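Local atomic coordinates of sortase B (Listeria monocytogenes serovar 1/2a, PDB entry 5JCV), a protein that cleaves the C-terminal sorting signal of surface proteins and, through a thioester intermediate, attaches them covalently to the bacterial cell wall as a class B transpeptidase. Residues 4-7 with 8-11; 18-21 with 22-25; 40-43 with 44-48; 90-93 with 94-98; 129-132 with 133-136. All coordinates share one frame; numbering follows the deposited sequence.

Contact 1: 4-7 with 8-11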
# COMPACT_ATOMS: atom_id res chain seq x y z
N LEU A 4 13.85 -0.27 -12.66
CA LEU A 4 13.19 0.48 -11.61
C LEU A 4 11.86 1.05 -12.11
O LEU A 4 10.97 1.36 -11.32
CB LEU A 4 14.12 1.57 -11.11
CG LEU A 4 13.54 2.52 -10.07
CD1 LEU A 4 14.53 2.72 -8.93
CD2 LEU A 4 13.17 3.82 -10.78
N ARG A 5 11.72 1.18 -13.43
CA ARG A 5 10.44 1.47 -14.06
C ARG A 5 9.45 0.33 -13.77
O ARG A 5 8.27 0.55 -13.47
CB ARG A 5 10.63 1.66 -15.58
CG ARG A 5 10.97 0.37 -16.32
CD ARG A 5 11.89 0.54 -17.52
NE ARG A 5 12.85 -0.57 -17.55
CZ ARG A 5 13.71 -0.79 -18.55
NH1 ARG A 5 13.72 -0.01 -19.62
NH2 ARG A 5 14.55 -1.81 -18.46
N ASP A 6 9.93 -0.90 -13.84
CA ASP A 6 9.10 -2.06 -13.56
C ASP A 6 8.75 -2.08 -12.07
O ASP A 6 7.63 -2.38 -11.69
CB ASP A 6 9.80 -3.36 -14.03
CG ASP A 6 9.97 -3.43 -15.58
OD1 ASP A 6 9.17 -2.82 -16.32
OD2 ASP A 6 10.91 -4.12 -16.06
N LEU A 7 9.69 -1.70 -11.21
CA LEU A 7 9.40 -1.66 -9.76
C LEU A 7 8.30 -0.65 -9.40
O LEU A 7 7.45 -0.94 -8.58
CB LEU A 7 10.67 -1.34 -8.98
CG LEU A 7 10.52 -1.49 -7.47
CD1 LEU A 7 10.26 -2.96 -7.15
CD2 LEU A 7 11.75 -0.99 -6.72
N GLN A 8 8.32 0.53 -10.01
CA GLN A 8 7.26 1.53 -9.81
C GLN A 8 5.89 0.99 -10.25
O GLN A 8 4.91 1.19 -9.53
CB GLN A 8 7.60 2.83 -10.55
CG GLN A 8 6.51 3.90 -10.40
CD GLN A 8 6.94 5.30 -10.80
OE1 GLN A 8 7.76 5.54 -11.72
NE2 GLN A 8 6.36 6.27 -10.08
N LYS A 9 5.84 0.34 -11.41
CA LYS A 9 4.66 -0.38 -11.91
C LYS A 9 4.12 -1.35 -10.88
O LYS A 9 2.95 -1.32 -10.52
CB LYS A 9 4.99 -1.22 -13.17
CG LYS A 9 4.74 -0.57 -14.52
CD LYS A 9 4.83 -1.62 -15.64
CE LYS A 9 4.95 -1.01 -17.03
NZ LYS A 9 6.31 -0.44 -17.30
N LEU A 10 5.00 -2.23 -10.40
CA LEU A 10 4.62 -3.21 -9.39
C LEU A 10 4.02 -2.59 -8.13
O LEU A 10 3.11 -3.14 -7.55
CB LEU A 10 5.85 -4.06 -9.03
CG LEU A 10 5.70 -5.11 -7.92
CD1 LEU A 10 4.63 -6.11 -8.33
CD2 LEU A 10 7.02 -5.81 -7.61
N ASN A 11 4.53 -1.43 -7.72
CA ASN A 11 4.06 -0.76 -6.50
C ASN A 11 2.67 -0.16 -6.63
O ASN A 11 1.98 0.01 -5.65
CB ASN A 11 5.04 0.35 -6.11
CG ASN A 11 4.60 1.10 -4.89
OD1 ASN A 11 4.19 2.26 -4.98
ND2 ASN A 11 4.69 0.45 -3.71
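Asp6 and Lys9 make the charged pair of this helical segment. The two side chains run alongside each other, and Asp6 OD1 stands 3.8 Å from Lys9 NZ, a long salt bridge. The lysine runs nearly straight as far as CE, then bends at its last bond (chi4 74°), which turns NZ back toward the carboxylate. With both residues exposed to solvent, the attraction is probably modest. Arg5 is a second cation nearby, its NE 6.5 Å from Lys9 NZ.

The apolar contact is made by two leucines three residues apart. Leu7 and Leu10 are buried, and the branch end CD1 of Leu7 lies 4.3 Å from CD2 of Leu10, a loose touch between methyl groups.

The backbone carries the regular bonds of an alpha helix, each amide of residues 8 to 11 donating to the carbonyl four residues earlier. The shortest of this ladder joins Leu10 N to Asp6 O at 2.9 Å. The last, from Asn11 N to Leu7 O at 3.1 Å, is the most bent of the four (144° at the hydrogen).

The segment belongs to helix 4-13, which leads directly into strand 14-19. Within its own chain, Leu10 packs on Tyr43 and Lys9 on Asn45, both in the loop before strand 53-55. Leu7 meets Leu10 of the second subunit, while Leu4 and Gln8 pack on Trp17 of that subunit, so the helix takes part in the dimer contact of the crystal assembly.

Contact 2: 18-21 with 22-25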
# COMPACT_ATOMS: atom_id res chain seq x y z
N LEU A 18 -2.22 -12.47 0.01
CA LEU A 18 -3.16 -13.50 0.47
C LEU A 18 -2.39 -14.76 0.87
O LEU A 18 -1.50 -15.24 0.15
CB LEU A 18 -4.14 -13.82 -0.68
CG LEU A 18 -5.22 -14.87 -0.35
CD1 LEU A 18 -6.15 -14.42 0.75
CD2 LEU A 18 -6.05 -15.23 -1.57
N THR A 19 -2.74 -15.36 1.99
CA THR A 19 -2.06 -16.57 2.39
C THR A 19 -3.07 -17.51 3.02
O THR A 19 -3.84 -17.09 3.91
CB THR A 19 -0.91 -16.32 3.44
OG1 THR A 19 0.16 -15.61 2.80
CG2 THR A 19 -0.34 -17.63 3.94
N ILE A 20 -3.07 -18.76 2.56
CA ILE A 20 -3.82 -19.77 3.26
C ILE A 20 -2.84 -20.91 3.58
O ILE A 20 -2.21 -21.48 2.69
CB ILE A 20 -5.01 -20.30 2.44
CG1 ILE A 20 -5.91 -19.17 1.99
CG2 ILE A 20 -5.79 -21.34 3.26
CD1 ILE A 20 -7.03 -19.66 1.10
N ILE A 21 -2.67 -21.18 4.86
CA ILE A 21 -1.76 -22.23 5.36
C ILE A 21 -2.07 -23.59 4.74
O ILE A 21 -3.24 -23.92 4.55
CB ILE A 21 -1.88 -22.32 6.92
CG1 ILE A 21 -1.44 -21.00 7.60
CG2 ILE A 21 -1.08 -23.47 7.49
CD1 ILE A 21 -0.03 -20.56 7.29
N ASP A 22 -1.05 -24.38 4.45
CA ASP A 22 -1.19 -25.74 3.87
C ASP A 22 -1.80 -25.70 2.46
O ASP A 22 -2.51 -26.60 2.06
CB ASP A 22 -1.98 -26.68 4.79
CG ASP A 22 -1.36 -26.80 6.20
OD1 ASP A 22 -0.14 -26.60 6.37
OD2 ASP A 22 -2.07 -27.09 7.15
N THR A 23 -1.54 -24.63 1.72
CA THR A 23 -1.92 -24.57 0.29
C THR A 23 -0.83 -23.89 -0.47
O THR A 23 0.11 -23.40 0.14
CB THR A 23 -3.23 -23.82 0.05
OG1 THR A 23 -3.01 -22.40 0.14
CG2 THR A 23 -4.29 -24.26 1.05
N GLU A 24 -0.96 -23.84 -1.79
CA GLU A 24 -0.05 -23.04 -2.58
C GLU A 24 -0.42 -21.58 -2.50
O GLU A 24 0.30 -20.78 -3.06
CB GLU A 24 -0.08 -23.46 -4.06
CG GLU A 24 0.33 -24.90 -4.29
CD GLU A 24 0.83 -25.19 -5.70
OE1 GLU A 24 1.05 -24.27 -6.50
OE2 GLU A 24 0.96 -26.39 -6.04
N ILE A 25 -1.54 -21.22 -1.86
CA ILE A 25 -2.08 -19.85 -1.97
C ILE A 25 -1.32 -18.95 -0.99
O ILE A 25 -1.57 -18.95 0.23
CB ILE A 25 -3.58 -19.77 -1.68
CG1 ILE A 25 -4.32 -20.57 -2.73
CG2 ILE A 25 -4.03 -18.29 -1.73
CD1 ILE A 25 -5.76 -20.85 -2.37
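Thr23 turns its hydroxyl into the space between its own backbone N and carbonyl carbon (chi1 77°), and from there OG1 faces the main chain of Ile20. Ile25 instead sets CG1 beside its backbone N (chi1 -64°), so that CG2 is carried toward Leu18 while CD1 extends toward Ile20.

Thr23 OG1 uses both of its hydrogen-bonding abilities, linking Ile20 to Ile25. It donates to Ile20 O at 2.8 Å, from a position tilted out of the carbonyl plane, and accepts from Ile25 N at 2.7 Å, which closes an ST turn. Ile20 O also receives a weak, bent bond from Thr23 N at 3.4 Å.

Ile20 to Thr23 form a type II beta turn, with Asp22 at its third position on positive phi (64°). The turn lies in the hairpin connection between strands 14-19 and 26-30, antiparallel neighbours in the sortase beta-barrel; the chain is this sortase domain without the membrane-spanning part of the protein. Next to the turn, Ile20 N donates to Ile25 O at 2.8 Å, and the CA-H of Thr19 points at that same oxygen.

Leu18, Ile20 and Ile25 run alongside one another. Leu18 CD2 lies 3.7 Å from Ile25 CG2, and Ile20 CD1 3.9 Å from Ile25 CD1. All three residues are buried, and Leu18 and Ile20 continue on to Phe99 and Leu163 of the barrel strands. The CG2 methyl of Ile21 lies 3.5 Å from Asp22 OD1, while Asp22 OD2 is hydrogen-bonded to His96.

Contact 3: 40-43 with 44-48; sequences HHNY and KNEKA
Asn42 and Glu46 hold the tight part of this contact. A chi1 of 69° folds the Asn42 amide back over the turn. Its OD1 accepts from two backbone amides, Lys44 N and Glu46 N, each at 2.9 Å, and they arrive from opposite faces of the amide plane. The other end of the group is held as well: ND2 donates to Glu46 OE1 at 3.1 Å, straight on the donor side and in the amide plane, yet from above the carboxylate plane. Three bonds thus fix the rotation of one small side chain.

The backbone closes round it. Asn45 N reaches Asn42 O at 3.1 Å, completing a type I turn, while Asn42 N donates to Glu46 O at 2.9 Å. With Asn45 on positive phi, this is the pattern of a type I turn followed by a G1 bulge. Two residues further out on each arm, Ala48 N binds His40 O at 2.9 Å. A sulfate ion, probably from the crystallisation liquor, lies near Ala48.

On the solvent side, Lys44 and Tyr43 make a close but exposed contact: the aliphatic part of the lysine runs alongside the ring, Lys44 CG 3.5 Å from Tyr43 CE1. The truly loose pair is Lys47 and His41, where Lys47 CG merely approaches His41 NE2 at 4.0 Å.

The turn lies between helix 37-40 and strand 53-55. His41 is tied back to that helix, its ring stacked on Tyr37 and its ND1 bonded to Tyr37 O. Tyr43 packs against Leu7 of the second subunit and against Leu10 of helix 4-13.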
# COMPACT_ATOMS: atom_id res chain seq x y z
N HIS A 40 -4.53 -12.68 -17.56
CA HIS A 40 -3.60 -13.04 -18.63
C HIS A 40 -2.17 -12.54 -18.43
O HIS A 40 -1.32 -12.79 -19.29
CB HIS A 40 -4.15 -12.53 -19.95
CG HIS A 40 -5.60 -12.84 -20.17
ND1 HIS A 40 -6.09 -14.13 -20.22
CD2 HIS A 40 -6.66 -12.03 -20.39
CE1 HIS A 40 -7.39 -14.10 -20.43
NE2 HIS A 40 -7.77 -12.84 -20.54
N HIS A 41 -1.90 -11.87 -17.31
CA HIS A 41 -0.59 -11.31 -17.03
C HIS A 41 -0.16 -11.64 -15.61
O HIS A 41 -0.97 -11.68 -14.67
CB HIS A 41 -0.61 -9.79 -17.21
CG HIS A 41 -1.00 -9.34 -18.59
ND1 HIS A 41 -2.31 -9.25 -19.00
CD2 HIS A 41 -0.24 -8.99 -19.65
CE1 HIS A 41 -2.35 -8.85 -20.26
NE2 HIS A 41 -1.10 -8.70 -20.68
N ASN A 42 1.14 -11.83 -15.43
CA ASN A 42 1.67 -12.14 -14.12
C ASN A 42 1.89 -10.85 -13.33
O ASN A 42 1.44 -9.81 -13.74
CB ASN A 42 2.93 -12.98 -14.25
CG ASN A 42 4.08 -12.20 -14.84
OD1 ASN A 42 4.00 -10.96 -15.02
ND2 ASN A 42 5.17 -12.92 -15.14
N TYR A 43 2.55 -10.94 -12.19
CA TYR A 43 2.71 -9.77 -11.33
C TYR A 43 3.70 -8.72 -11.89
O TYR A 43 3.74 -7.59 -11.42
CB TYR A 43 3.07 -10.17 -9.89
CG TYR A 43 4.47 -10.74 -9.71
CD1 TYR A 43 5.58 -9.90 -9.63
CD2 TYR A 43 4.67 -12.12 -9.63
CE1 TYR A 43 6.85 -10.42 -9.49
CE2 TYR A 43 5.93 -12.64 -9.47
CZ TYR A 43 7.02 -11.79 -9.41
OH TYR A 43 8.27 -12.32 -9.26
N LYS A 44 4.50 -9.13 -12.87
CA LYS A 44 5.44 -8.25 -13.56
C LYS A 44 4.83 -7.64 -14.82
O LYS A 44 5.52 -6.99 -15.60
CB LYS A 44 6.70 -9.03 -13.95
CG LYS A 44 7.57 -9.49 -12.78
CD LYS A 44 8.80 -10.22 -13.29
CE LYS A 44 9.65 -10.75 -12.15
NZ LYS A 44 10.78 -11.59 -12.64
N ASN A 45 3.53 -7.87 -15.01
CA ASN A 45 2.82 -7.41 -16.17
C ASN A 45 3.26 -8.06 -17.47
O ASN A 45 3.00 -7.53 -18.53
CB ASN A 45 2.87 -5.89 -16.25
CG ASN A 45 1.95 -5.22 -15.25
OD1 ASN A 45 1.88 -4.00 -15.16
ND2 ASN A 45 1.23 -6.02 -14.50
N GLU A 46 3.89 -9.24 -17.41
CA GLU A 46 4.24 -10.02 -18.60
C GLU A 46 3.14 -11.05 -18.90
O GLU A 46 2.52 -11.60 -18.00
CB GLU A 46 5.57 -10.77 -18.40
CG GLU A 46 6.73 -9.93 -17.88
CD GLU A 46 7.79 -10.76 -17.15
OE1 GLU A 46 7.55 -11.94 -16.82
OE2 GLU A 46 8.89 -10.22 -16.90
N LYS A 47 2.95 -11.36 -20.17
CA LYS A 47 1.95 -12.33 -20.57
C LYS A 47 2.19 -13.68 -19.90
O LYS A 47 3.29 -14.23 -19.95
CB LYS A 47 1.92 -12.48 -22.09
CG LYS A 47 0.97 -11.49 -22.75
CD LYS A 47 1.15 -11.44 -24.26
CE LYS A 47 2.49 -10.81 -24.63
NZ LYS A 47 2.43 -10.13 -25.96
N ALA A 48 1.16 -14.20 -19.24
CA ALA A 48 1.22 -15.50 -18.57
C ALA A 48 -0.20 -16.09 -18.39
O ALA A 48 -1.13 -15.40 -17.95
CB ALA A 48 1.95 -15.37 -17.24

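Contact 4: 90-93 with 94-98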
# COMPACT_ATOMS: atom_id res chain seq x y z
N LYS A 90 -14.30 -31.56 4.54
CA LYS A 90 -14.66 -31.02 5.85
C LYS A 90 -13.49 -30.98 6.80
O LYS A 90 -13.36 -30.04 7.57
CB LYS A 90 -15.81 -31.78 6.49
CG LYS A 90 -16.31 -31.06 7.74
CD LYS A 90 -17.73 -31.46 8.15
CE LYS A 90 -18.50 -30.28 8.76
NZ LYS A 90 -19.98 -30.54 8.77
N ASP A 91 -12.63 -32.00 6.73
CA ASP A 91 -11.46 -32.08 7.60
C ASP A 91 -10.58 -30.85 7.42
O ASP A 91 -10.15 -30.24 8.40
CB ASP A 91 -10.62 -33.33 7.29
CG ASP A 91 -11.32 -34.64 7.70
OD1 ASP A 91 -12.36 -34.60 8.41
OD2 ASP A 91 -10.79 -35.70 7.30
N PHE A 92 -10.32 -30.48 6.17
CA PHE A 92 -9.52 -29.29 5.90
C PHE A 92 -10.14 -28.02 6.48
O PHE A 92 -9.43 -27.16 7.02
CB PHE A 92 -9.26 -29.12 4.42
CG PHE A 92 -8.22 -28.08 4.13
CD1 PHE A 92 -6.86 -28.42 4.06
CD2 PHE A 92 -8.58 -26.73 3.98
CE1 PHE A 92 -5.90 -27.44 3.79
CE2 PHE A 92 -7.63 -25.77 3.72
CZ PHE A 92 -6.30 -26.12 3.62
N LEU A 93 -11.45 -27.88 6.35
CA LEU A 93 -12.11 -26.66 6.79
C LEU A 93 -12.06 -26.52 8.31
O LEU A 93 -11.78 -25.43 8.83
CB LEU A 93 -13.57 -26.65 6.33
CG LEU A 93 -14.47 -25.61 7.01
CD1 LEU A 93 -14.11 -24.20 6.59
CD2 LEU A 93 -15.94 -25.88 6.71
N VAL A 94 -12.29 -27.62 9.01
CA VAL A 94 -12.24 -27.58 10.47
C VAL A 94 -10.84 -27.17 10.93
O VAL A 94 -10.67 -26.30 11.79
CB VAL A 94 -12.62 -28.95 11.09
CG1 VAL A 94 -12.35 -28.96 12.60
CG2 VAL A 94 -14.08 -29.27 10.80
N ALA A 95 -9.83 -27.79 10.33
CA ALA A 95 -8.45 -27.41 10.60
C ALA A 95 -8.05 -26.02 10.02
O ALA A 95 -6.98 -25.51 10.34
CB ALA A 95 -7.53 -28.50 10.08
N HIS A 96 -8.85 -25.39 9.18
CA HIS A 96 -8.44 -24.08 8.63
C HIS A 96 -9.60 -23.11 8.57
O HIS A 96 -9.89 -22.56 7.53
CB HIS A 96 -7.79 -24.25 7.25
CG HIS A 96 -6.62 -25.17 7.24
ND1 HIS A 96 -6.75 -26.54 7.10
CD2 HIS A 96 -5.29 -24.93 7.39
CE1 HIS A 96 -5.55 -27.10 7.15
NE2 HIS A 96 -4.65 -26.14 7.32
N PRO A 97 -10.22 -22.83 9.71
CA PRO A 97 -11.35 -21.91 9.73
C PRO A 97 -11.02 -20.46 9.32
O PRO A 97 -11.94 -19.65 9.15
CB PRO A 97 -11.82 -21.97 11.21
CG PRO A 97 -10.59 -22.32 12.00
CD PRO A 97 -9.66 -23.08 11.06
N THR A 98 -9.75 -20.10 9.14
CA THR A 98 -9.39 -18.72 8.79
C THR A 98 -8.24 -18.63 7.81
O THR A 98 -7.38 -19.52 7.74
CB THR A 98 -8.91 -17.87 10.05
OG1 THR A 98 -7.59 -18.28 10.42
CG2 THR A 98 -9.84 -18.04 11.25
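His96 lays its ring over one face of Phe92, in a face-to-face stack with centroids 3.8 Å apart and planes 18° from parallel. His96 ND1 sits over the centre of the phenyl ring, while the closest atoms of the two rings are Phe92 CE1 and His96 CE1, 3.4 Å apart. The same ND1 donates to Phe92 O at 2.8 Å, meeting a lone pair in the carbonyl plane, so stack and bond together fix the imidazole.

The pair sits where the short helix 90-95 ends, just before the chain enters strand 98-102 of the sortase barrel. Inside the helix, Val94 N binds Lys90 O at 3.0 Å and Ala95 N binds Asp91 O at 3.1 Å. His96 N bonds Leu93 O at 3.0 Å, and Pro97, which has no N-H, follows.

Further out, with ND1 as donor and the carboxylate of Asp22 at NE2, the His96 ring is probably polarised and may carry a positive charge. Tyr87 meets the Phe92 ring edge-to-face and bonds His96 O through its hydroxyl.

Contact 5: 129-132 with 133-136; sequences FPET and TDFE
Phe129 to Glu131 run as an irregular loop that turns into helix 132-145, and the backbone bonds across this entry are few and weak. Asp134 N approaches Glu131 O at 3.4 Å, and Glu136 N approaches Thr132 O, also at 3.4 Å; both are weak and bent. Pro130 has a phi of -41°, and the side chain of Phe129, just before it, lies against the beginning of the helix.

Asp134 supplies the stronger link. Its CG lies beside its own backbone N (chi1 -62°), and the carboxylate reaches back along the chain to Glu131 N, which donates to OD2 at 3.0 Å in a nearly straight bond. The amide comes from above the carboxylate plane. Asp134 OD2 also lies against the Pro130 ring, 3.1 Å from Pro130 CD. A negative charge here, in the first turn of a helix, would probably be favoured by the positive end of the helix dipole. In contrast, Glu131 OE2 comes to 4.4 Å from Asp134 OD1, a like-charge approach.

Further along the contact, the rings of Phe129 and Phe135 pack in a T-shaped (edge-to-face) pair, centroids 4.9 Å apart and planes at 66°. The edge of Phe135 presents CD1 over the centre of the Phe129 ring, with Phe129 CZ 3.8 Å from Phe135 CD1.

The contact joins the end of the long loop after strand 107-118 to helix 132-145. Phe129 also meets Tyr138, further along that helix, edge-to-face, and both phenylalanines touch Lys66, just ahead of strand 67-72.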
# COMPACT_ATOMS: atom_id res chain seq x y z
N PHE A 129 -24.94 -2.61 -2.21
CA PHE A 129 -26.05 -2.92 -1.30
C PHE A 129 -26.68 -1.61 -0.80
O PHE A 129 -26.18 -1.05 0.18
CB PHE A 129 -25.54 -3.77 -0.14
CG PHE A 129 -24.88 -5.05 -0.59
CD1 PHE A 129 -25.65 -6.16 -0.93
CD2 PHE A 129 -23.50 -5.12 -0.73
CE1 PHE A 129 -25.06 -7.32 -1.40
CE2 PHE A 129 -22.89 -6.29 -1.19
CZ PHE A 129 -23.67 -7.39 -1.52
N PRO A 130 -27.74 -1.09 -1.50
CA PRO A 130 -28.34 0.21 -1.13
C PRO A 130 -28.45 0.38 0.37
O PRO A 130 -27.87 1.32 0.94
CB PRO A 130 -29.73 0.17 -1.77
CG PRO A 130 -29.60 -0.79 -2.91
CD PRO A 130 -28.41 -1.69 -2.67
N GLU A 131 -29.11 -0.59 1.01
CA GLU A 131 -29.36 -0.59 2.45
C GLU A 131 -28.52 -1.64 3.17
O GLU A 131 -27.89 -2.52 2.55
CB GLU A 131 -30.83 -0.91 2.72
CG GLU A 131 -31.80 -0.38 1.67
CD GLU A 131 -33.22 -0.28 2.19
OE1 GLU A 131 -33.40 0.27 3.30
OE2 GLU A 131 -34.15 -0.75 1.49
N THR A 132 -28.54 -1.55 4.50
CA THR A 132 -28.02 -2.60 5.35
C THR A 132 -28.91 -3.86 5.27
O THR A 132 -28.43 -4.98 5.47
CB THR A 132 -27.94 -2.10 6.79
OG1 THR A 132 -27.05 -0.98 6.83
CG2 THR A 132 -27.42 -3.18 7.75
N THR A 133 -30.20 -3.66 4.96
CA THR A 133 -31.13 -4.77 4.82
C THR A 133 -30.85 -5.61 3.56
O THR A 133 -31.17 -6.80 3.52
CB THR A 133 -32.59 -4.27 4.77
OG1 THR A 133 -32.77 -3.40 3.64
CG2 THR A 133 -32.96 -3.53 6.06
N ASP A 134 -30.25 -4.99 2.54
CA ASP A 134 -29.93 -5.71 1.30
C ASP A 134 -28.77 -6.69 1.51
O ASP A 134 -28.78 -7.78 0.97
CB ASP A 134 -29.60 -4.74 0.17
CG ASP A 134 -30.78 -3.84 -0.18
OD1 ASP A 134 -31.95 -4.25 0.04
OD2 ASP A 134 -30.54 -2.71 -0.65
N PHE A 135 -27.80 -6.30 2.33
CA PHE A 135 -26.70 -7.16 2.66
C PHE A 135 -27.09 -8.34 3.56
O PHE A 135 -26.45 -9.39 3.52
CB PHE A 135 -25.60 -6.35 3.30
CG PHE A 135 -24.31 -7.07 3.39
CD1 PHE A 135 -23.73 -7.61 2.24
CD2 PHE A 135 -23.65 -7.22 4.62
CE1 PHE A 135 -22.54 -8.28 2.31
CE2 PHE A 135 -22.45 -7.88 4.69
CZ PHE A 135 -21.88 -8.41 3.54
N GLU A 136 -28.15 -8.17 4.34
CA GLU A 136 -28.65 -9.27 5.17
C GLU A 136 -29.41 -10.30 4.33
O GLU A 136 -29.38 -11.50 4.66
CB GLU A 136 -29.49 -8.74 6.35
CG GLU A 136 -30.26 -9.78 7.18
CD GLU A 136 -29.42 -10.88 7.84
OE1 GLU A 136 -28.16 -10.81 7.90
OE2 GLU A 136 -30.05 -11.85 8.33

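In the fold
All five contacts are local, but their settings differ. Contact 2 packs three buried aliphatic residues into the barrel; contact 1 is partly buried, with the second subunit packing on it, whereas contacts 3, 4 and 5 lie at the surface. Regular helix bonds dominate contact 1 and much of contact 4, and side-chain-to-backbone bonds shape the turns of contacts 2 and 3. Aromatic pairs mark contacts 4 and 5, one stacked at the end of helix 90-95, the other T-shaped at the start of helix 132-145. Contacts 1 and 3 touch, helix 4-13 against the loop 40-48. Contacts 2 and 4 also touch, through Asp22 and His96. Contact 5 stands apart, its nearest atoms about 16 Å from contact 4.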